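Putative sugar binding protein (Geobacillus stearothermophilus, PDB 6GT9) binds galactose and, as a glucose-galactose binding protein of a three-component sensing system, probably reports these sugars for galactan utilization. Local coordinates at residues E38-D41 and W45-V48; V116-D121 and Y270-K275; A147-G152 and V299-D304. All blocks are in the same frame, centred on the assembly; numbering follows the deposited sequence.

Contact 1: E38-D41 and W45-V48. With GAL (beta-D-galactopyranose), chain E.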
# COMPACT_ATOMS: atom_id res chain seq x y z
N GLU A 38 8.01 -3.82 -0.50
CA GLU A 38 8.47 -2.51 -0.96
C GLU A 38 9.68 -2.06 -0.15
O GLU A 38 10.60 -1.45 -0.70
CB GLU A 38 7.33 -1.49 -0.84
CG GLU A 38 7.60 -0.11 -1.41
CD GLU A 38 6.32 0.73 -1.47
OE1 GLU A 38 5.26 0.21 -1.07
OE2 GLU A 38 6.37 1.90 -1.91
N GLU A 39 9.70 -2.38 1.14
CA GLU A 39 10.76 -1.97 2.06
C GLU A 39 10.76 -2.96 3.21
O GLU A 39 9.71 -3.22 3.81
CB GLU A 39 10.55 -0.54 2.55
CG GLU A 39 11.76 0.05 3.31
CD GLU A 39 11.54 1.52 3.68
OE1 GLU A 39 11.13 1.80 4.82
OE2 GLU A 39 11.74 2.38 2.79
N LEU A 40 11.95 -3.50 3.52
CA LEU A 40 12.06 -4.69 4.36
C LEU A 40 11.38 -4.50 5.71
O LEU A 40 10.52 -5.30 6.11
CB LEU A 40 13.54 -5.05 4.55
CG LEU A 40 13.86 -6.47 5.02
CD1 LEU A 40 13.68 -7.45 3.89
CD2 LEU A 40 15.29 -6.56 5.57
N ASP A 41 11.77 -3.47 6.46
CA ASP A 41 11.26 -3.29 7.81
C ASP A 41 10.11 -2.27 7.88
O ASP A 41 9.84 -1.73 8.96
CB ASP A 41 12.39 -2.90 8.76
CG ASP A 41 12.04 -3.16 10.22
OD1 ASP A 41 11.43 -4.22 10.51
OD2 ASP A 41 12.38 -2.31 11.09
N TRP A 45 4.46 -3.88 5.59
CA TRP A 45 4.99 -5.05 4.89
C TRP A 45 5.38 -6.17 5.84
O TRP A 45 5.35 -7.35 5.46
CB TRP A 45 6.16 -4.62 4.00
CG TRP A 45 5.61 -4.17 2.72
CD1 TRP A 45 5.39 -2.89 2.32
CD2 TRP A 45 5.07 -5.01 1.70
NE1 TRP A 45 4.79 -2.87 1.09
CE2 TRP A 45 4.57 -4.16 0.68
CE3 TRP A 45 4.99 -6.39 1.52
CZ2 TRP A 45 3.99 -4.65 -0.48
CZ3 TRP A 45 4.43 -6.88 0.36
CH2 TRP A 45 3.94 -6.01 -0.63
N ARG A 46 5.72 -5.86 7.09
CA ARG A 46 5.95 -6.93 8.05
C ARG A 46 4.65 -7.65 8.41
O ARG A 46 4.67 -8.84 8.74
CB ARG A 46 6.64 -6.38 9.31
CG ARG A 46 8.11 -6.00 9.13
CD ARG A 46 9.03 -7.22 8.98
NE ARG A 46 10.45 -6.86 9.06
CZ ARG A 46 11.46 -7.67 8.78
NH1 ARG A 46 11.24 -8.92 8.39
NH2 ARG A 46 12.72 -7.24 8.90
N LEU A 47 3.52 -6.95 8.35
CA LEU A 47 2.23 -7.61 8.52
C LEU A 47 1.94 -8.55 7.35
O LEU A 47 1.44 -9.66 7.55
CB LEU A 47 1.11 -6.59 8.65
CG LEU A 47 0.93 -5.91 10.00
CD1 LEU A 47 -0.30 -4.99 9.97
CD2 LEU A 47 0.82 -6.94 11.11
N VAL A 48 2.23 -8.10 6.12
CA VAL A 48 2.07 -8.97 4.96
C VAL A 48 2.93 -10.21 5.12
O VAL A 48 2.49 -11.33 4.84
CB VAL A 48 2.41 -8.22 3.66
CG1 VAL A 48 2.30 -9.15 2.49
CG2 VAL A 48 1.51 -7.00 3.48
C1 GAL E . 0.52 0.85 2.36
C2 GAL E . 0.84 0.21 1.02
C3 GAL E . 2.18 -0.55 1.07
C4 GAL E . 3.29 0.37 1.53
C5 GAL E . 2.91 1.07 2.82
C6 GAL E . 3.92 2.15 3.23
O1 GAL E . -0.70 1.56 2.26
O2 GAL E . -0.18 -0.72 0.64
O3 GAL E . 2.53 -0.98 -0.21
O4 GAL E . 3.57 1.35 0.52
O5 GAL E . 1.59 1.74 2.75
O6 GAL E . 3.75 2.51 4.58
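R46 reaches back from the first turn of helix 43-59 to the loop before it and meets D41. Its NE donates to D41 OD1 over 3.2 Å, with an N-H...O angle of 162°, within a salt bridge. The acceptor lies close to the guanidinium plane and uses the lone pair of OD1 that points away from OD2. The two planes are 74° apart. A bend at chi2 sends the arginine chain across the loop to D41 OD1. L40 O sits over one guanidinium face, 3.3 Å from R46 NE, but the angle is too poor for a hydrogen bond. NH1 is in a salt bridge with E49. With an alanine here, the carboxylates of D41 and E49 would probably each lose a charged mate, and L40 O would be less covered.

W45 makes the inner half of the contact. E38 N lies over one face of its indole, toward the rim, and V48 CG2 over the opposite face. E38 CB comes within 3.5 Å of W45 NE1. The E38 chain is extended, with CG anti to the backbone N (chi1 -174°), and this carries the carboxylate past the indole to the sugar. There E38 OE1 accepts a 2.6 Å hydrogen bond from GAL O4. W45 NE1 lies 3.2 Å from GAL O3.

The loop joins strand 32-36 of the parallel sheet to helix 43-59 and supplies ligand residues, as in the periplasmic binding protein fold. W45 also packs on Y65 of strand 62-65 and I118 of strand 115-118, and V48 touches P269 of helix 269-284.

Contact 2: V116-D121 and Y270-K275. With GAL (beta-D-galactopyranose), chain E.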
# COMPACT_ATOMS: atom_id res chain seq x y z
N VAL A 116 3.23 -13.98 -8.77
CA VAL A 116 1.98 -13.47 -8.20
C VAL A 116 2.25 -12.06 -7.71
O VAL A 116 3.22 -11.82 -6.97
CB VAL A 116 1.47 -14.36 -7.05
CG1 VAL A 116 0.30 -13.69 -6.31
CG2 VAL A 116 1.03 -15.74 -7.58
N THR A 117 1.44 -11.10 -8.16
CA THR A 117 1.56 -9.76 -7.63
C THR A 117 0.73 -9.63 -6.36
O THR A 117 -0.30 -10.28 -6.19
CB THR A 117 1.13 -8.72 -8.67
OG1 THR A 117 -0.15 -9.06 -9.21
CG2 THR A 117 2.15 -8.69 -9.79
N ILE A 118 1.21 -8.77 -5.46
CA ILE A 118 0.61 -8.56 -4.15
C ILE A 118 0.59 -7.06 -3.87
O ILE A 118 1.54 -6.35 -4.23
CB ILE A 118 1.37 -9.35 -3.06
CG1 ILE A 118 0.70 -9.20 -1.69
CG2 ILE A 118 2.86 -8.93 -2.99
CD1 ILE A 118 1.22 -10.20 -0.69
N ASP A 119 -0.51 -6.58 -3.29
CA ASP A 119 -0.63 -5.21 -2.77
C ASP A 119 -0.72 -4.16 -3.87
O ASP A 119 -1.48 -3.20 -3.76
CB ASP A 119 0.56 -4.90 -1.81
CG ASP A 119 0.60 -3.44 -1.36
OD1 ASP A 119 1.25 -2.62 -2.05
OD2 ASP A 119 0.01 -3.11 -0.30
N THR A 120 0.05 -4.33 -4.94
CA THR A 120 0.04 -3.43 -6.09
C THR A 120 0.10 -4.31 -7.34
O THR A 120 1.01 -5.15 -7.45
CB THR A 120 1.26 -2.48 -6.07
OG1 THR A 120 1.32 -1.79 -4.81
CG2 THR A 120 1.22 -1.49 -7.23
N ASP A 121 -0.82 -4.12 -8.27
CA ASP A 121 -0.87 -5.00 -9.44
C ASP A 121 -0.10 -4.44 -10.63
O ASP A 121 0.06 -3.22 -10.78
CB ASP A 121 -2.32 -5.27 -9.86
CG ASP A 121 -2.45 -6.49 -10.76
OD1 ASP A 121 -1.47 -7.27 -10.86
OD2 ASP A 121 -3.53 -6.70 -11.37
N TYR A 270 -2.25 -8.92 6.11
CA TYR A 270 -2.03 -10.31 6.49
C TYR A 270 -2.70 -11.24 5.49
O TYR A 270 -2.11 -12.25 5.07
CB TYR A 270 -2.57 -10.56 7.90
CG TYR A 270 -2.40 -11.98 8.41
CD1 TYR A 270 -3.25 -13.00 8.00
CD2 TYR A 270 -1.42 -12.28 9.34
CE1 TYR A 270 -3.10 -14.28 8.48
CE2 TYR A 270 -1.27 -13.56 9.83
CZ TYR A 270 -2.11 -14.55 9.40
OH TYR A 270 -1.96 -15.83 9.88
N GLU A 271 -3.92 -10.90 5.08
CA GLU A 271 -4.68 -11.78 4.20
C GLU A 271 -4.07 -11.82 2.80
O GLU A 271 -4.05 -12.89 2.16
CB GLU A 271 -6.13 -11.32 4.15
CG GLU A 271 -7.03 -12.25 3.32
CD GLU A 271 -8.46 -11.77 3.24
OE1 GLU A 271 -8.72 -10.57 3.48
OE2 GLU A 271 -9.35 -12.61 2.94
N MET A 272 -3.56 -10.69 2.28
CA MET A 272 -2.96 -10.80 0.95
C MET A 272 -1.68 -11.63 0.98
O MET A 272 -1.40 -12.37 0.03
CB MET A 272 -2.74 -9.42 0.31
CG MET A 272 -2.22 -8.28 1.14
SD MET A 272 -2.23 -6.70 0.20
CE MET A 272 -3.63 -5.81 0.89
N GLY A 273 -0.91 -11.55 2.07
CA GLY A 273 0.27 -12.40 2.17
C GLY A 273 -0.09 -13.87 2.29
O GLY A 273 0.52 -14.72 1.62
N TYR A 274 -1.08 -14.19 3.13
CA TYR A 274 -1.56 -15.56 3.27
C TYR A 274 -2.13 -16.09 1.96
O TYR A 274 -1.78 -17.20 1.51
CB TYR A 274 -2.62 -15.61 4.38
CG TYR A 274 -3.08 -17.00 4.76
CD1 TYR A 274 -2.41 -17.74 5.73
CD2 TYR A 274 -4.21 -17.58 4.15
CE1 TYR A 274 -2.83 -19.00 6.09
CE2 TYR A 274 -4.63 -18.86 4.50
CZ TYR A 274 -3.93 -19.55 5.47
OH TYR A 274 -4.33 -20.81 5.84
N LYS A 275 -3.00 -15.31 1.32
CA LYS A 275 -3.62 -15.78 0.09
C LYS A 275 -2.63 -15.83 -1.07
O LYS A 275 -2.75 -16.70 -1.93
CB LYS A 275 -4.81 -14.90 -0.28
CG LYS A 275 -6.04 -15.18 0.56
CD LYS A 275 -7.25 -14.42 0.04
CE LYS A 275 -8.53 -14.92 0.69
NZ LYS A 275 -9.73 -14.38 -0.00
C1 GAL E . 0.52 0.85 2.36
C2 GAL E . 0.84 0.21 1.02
C3 GAL E . 2.18 -0.55 1.07
C4 GAL E . 3.29 0.37 1.53
C5 GAL E . 2.91 1.07 2.82
C6 GAL E . 3.92 2.15 3.23
O1 GAL E . -0.70 1.56 2.26
O2 GAL E . -0.18 -0.72 0.64
O3 GAL E . 2.53 -0.98 -0.21
O4 GAL E . 3.57 1.35 0.52
O5 GAL E . 1.59 1.74 2.75
O6 GAL E . 3.75 2.51 4.58
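M272 and I118 cross at an angle, and D119 lies next to them, facing the sugar. The three have the largest shares of the buried surface. I118 CG1 packs on M272 CB at 4.0 Å. With CG1 anti to the backbone N (chi1 -177°) and the chain extended, I118 CD1 reaches the helix backbone. It stops 3.5 Å from M272 O and 3.7 Å from G273 CA.

M272 has CG between the backbone N and the carbonyl carbon (chi1 41°), and the extended chi2 carries SD to 3.7 Å from D119 CA, alongside the root of the carboxylate. GAL O2 donates to D119 OD2 over 2.6 Å, and D119 OD1 lies 2.8 Å from GAL O3. T120 OG1 and Q94 NE2 donate to OD1, so neighbours steady the carboxylate beside the sugar. D119 follows the C-terminal end of strand 115-118, where the periplasmic binding protein fold places ligand residues.

No hydrogen bond joins the two segments; the packing is apolar and buried. It sets helix 269-284 against the end of strand 115-118, in a parallel sheet. I118 also touches V48 of helix 43-59, while M272 reaches V131 of strand 129-132 and Y44 of helix 43-59.

Contact 3: A147-G152 and V299-D304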
# COMPACT_ATOMS: atom_id res chain seq x y z
N ALA A 147 -15.47 13.99 1.21
CA ALA A 147 -16.55 14.86 0.75
C ALA A 147 -17.76 14.78 1.68
O ALA A 147 -18.40 15.80 1.95
CB ALA A 147 -16.95 14.49 -0.68
N GLU A 148 -18.07 13.59 2.18
CA GLU A 148 -19.16 13.43 3.13
C GLU A 148 -18.87 14.14 4.45
O GLU A 148 -19.69 14.91 4.94
CB GLU A 148 -19.43 11.95 3.39
CG GLU A 148 -20.22 11.23 2.29
CD GLU A 148 -20.71 9.86 2.74
OE1 GLU A 148 -20.26 8.84 2.18
OE2 GLU A 148 -21.56 9.81 3.67
N ASP A 149 -17.70 13.86 5.04
CA ASP A 149 -17.39 14.39 6.36
C ASP A 149 -17.21 15.90 6.36
O ASP A 149 -17.48 16.55 7.37
CB ASP A 149 -16.14 13.71 6.92
CG ASP A 149 -16.26 12.20 7.01
OD1 ASP A 149 -17.39 11.67 6.87
OD2 ASP A 149 -15.23 11.53 7.24
N THR A 150 -16.74 16.48 5.25
CA THR A 150 -16.58 17.92 5.16
C THR A 150 -17.74 18.60 4.43
O THR A 150 -17.65 19.80 4.14
CB THR A 150 -15.28 18.27 4.45
OG1 THR A 150 -15.39 17.91 3.07
CG2 THR A 150 -14.11 17.55 5.11
N LYS A 151 -18.78 17.85 4.08
CA LYS A 151 -19.96 18.38 3.38
C LYS A 151 -19.56 19.15 2.12
O LYS A 151 -20.15 20.19 1.79
CB LYS A 151 -20.80 19.24 4.32
CG LYS A 151 -21.58 18.43 5.35
CD LYS A 151 -22.74 19.23 5.92
CE LYS A 151 -23.97 18.35 6.14
NZ LYS A 151 -25.26 19.00 5.70
N GLY A 152 -18.54 18.66 1.43
CA GLY A 152 -18.15 19.21 0.15
C GLY A 152 -17.30 20.45 0.19
O GLY A 152 -17.13 21.10 -0.85
N VAL A 299 -13.69 2.54 4.21
CA VAL A 299 -13.32 3.63 5.11
C VAL A 299 -13.93 3.35 6.47
O VAL A 299 -15.10 2.98 6.57
CB VAL A 299 -13.77 4.98 4.55
CG1 VAL A 299 -13.39 6.12 5.52
CG2 VAL A 299 -13.13 5.22 3.19
N ILE A 300 -13.13 3.48 7.52
CA ILE A 300 -13.62 3.38 8.88
C ILE A 300 -13.35 4.70 9.58
O ILE A 300 -12.45 5.46 9.22
CB ILE A 300 -13.00 2.21 9.66
CG1 ILE A 300 -11.48 2.39 9.75
CG2 ILE A 300 -13.38 0.87 9.02
CD1 ILE A 300 -10.89 2.15 11.12
N ARG A 301 -14.15 4.97 10.60
CA ARG A 301 -14.03 6.14 11.44
C ARG A 301 -14.00 5.68 12.89
O ARG A 301 -14.08 4.48 13.18
CB ARG A 301 -15.17 7.14 11.18
CG ARG A 301 -15.23 7.63 9.74
CD ARG A 301 -16.54 8.32 9.41
NE ARG A 301 -16.54 8.93 8.07
CZ ARG A 301 -16.92 8.29 6.97
NH1 ARG A 301 -17.32 7.03 7.03
NH2 ARG A 301 -16.89 8.92 5.79
N LYS A 302 -13.89 6.64 13.81
CA LYS A 302 -13.82 6.34 15.24
C LYS A 302 -15.04 5.54 15.71
O LYS A 302 -14.91 4.73 16.64
CB LYS A 302 -13.70 7.64 16.03
CG LYS A 302 -13.61 7.47 17.53
CD LYS A 302 -13.77 8.82 18.22
CE LYS A 302 -13.92 8.66 19.72
NZ LYS A 302 -12.71 8.07 20.33
N LYS A 303 -16.21 5.75 15.11
CA LYS A 303 -17.40 5.00 15.49
C LYS A 303 -17.29 3.52 15.17
O LYS A 303 -18.10 2.72 15.65
CB LYS A 303 -18.65 5.57 14.79
CG LYS A 303 -18.66 5.35 13.28
CD LYS A 303 -19.93 5.83 12.60
CE LYS A 303 -20.14 7.33 12.78
NZ LYS A 303 -18.88 8.11 12.59
N ASP A 304 -16.32 3.12 14.36
CA ASP A 304 -16.15 1.72 14.02
C ASP A 304 -15.18 1.01 14.94
O ASP A 304 -15.06 -0.21 14.85
CB ASP A 304 -15.70 1.59 12.56
CG ASP A 304 -16.72 2.14 11.59
OD1 ASP A 304 -17.78 1.50 11.43
OD2 ASP A 304 -16.46 3.21 10.97
O HOH W 1 -17.89 7.29 3.48
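R301 lays the NE and NH2 side of its guanidinium against the carboxylate of D149, at the last turn of helix 135-149. The bond from R301 NE to D149 OD2 is the straightest of the three, 3.0 Å long with an N-H...O angle of 159°. OD2 is met on its syn side, and it lies close to the guanidinium plane. D149 OD1 receives two weak bonds, from R301 NE at 3.1 Å and from R301 NH2 at 3.0 Å. The planes of the two groups are 71° apart, so this is not a flat, two-pronged pair. The side chains come from opposite directions. The R301 chain runs extended from CG to NE, and its chi4 of 90° turns the guanidinium across the line of the chain. D149 OD2 has a second partner, the hydroxyl of Y242.

The helix ends here in a Schellman motif. K151, with positive phi, is the C-prime residue, and G152 N bonds to A147 O while K151 N bonds to E148 O. Across from this helix end, R301 belongs to the chain of strand 298-301, which runs antiparallel to 263-266 at the edge of a mixed sheet.

A water extends the contact. It accepts from R301 NH2 and donates to E148 OE1, whose own distance from that nitrogen is 4.9 Å. V299 CG1 lies over one guanidinium face. On the strand side, R301 N donates to D304 OD2 over 2.9 Å in a nearly straight bond, across the short 3-10 turn of 302-304.

Overall arrangement
Contacts 1 and 2 are neighbours, their centres 12 Å apart, and both touch the galactose. They meet directly: V48 CG1 packs on I118 CD1 at 3.5 Å, and W45 CZ2 on D119 CB at 3.7 Å. W45 joins the two contacts beside the sugar. Both belong to the lobe of the parallel sheet: contact 1 uses the loop after strand 32-36, contact 2 strand 115-118 itself. Contact 3 lies by the mixed sheet of the other lobe. Its centre is about 28 Å from that of contact 1 and 27 Å from that of contact 2. D247 and Q267, after strands 242-246 and 263-266 of that lobe, bond to the galactose, which lies between the lobes.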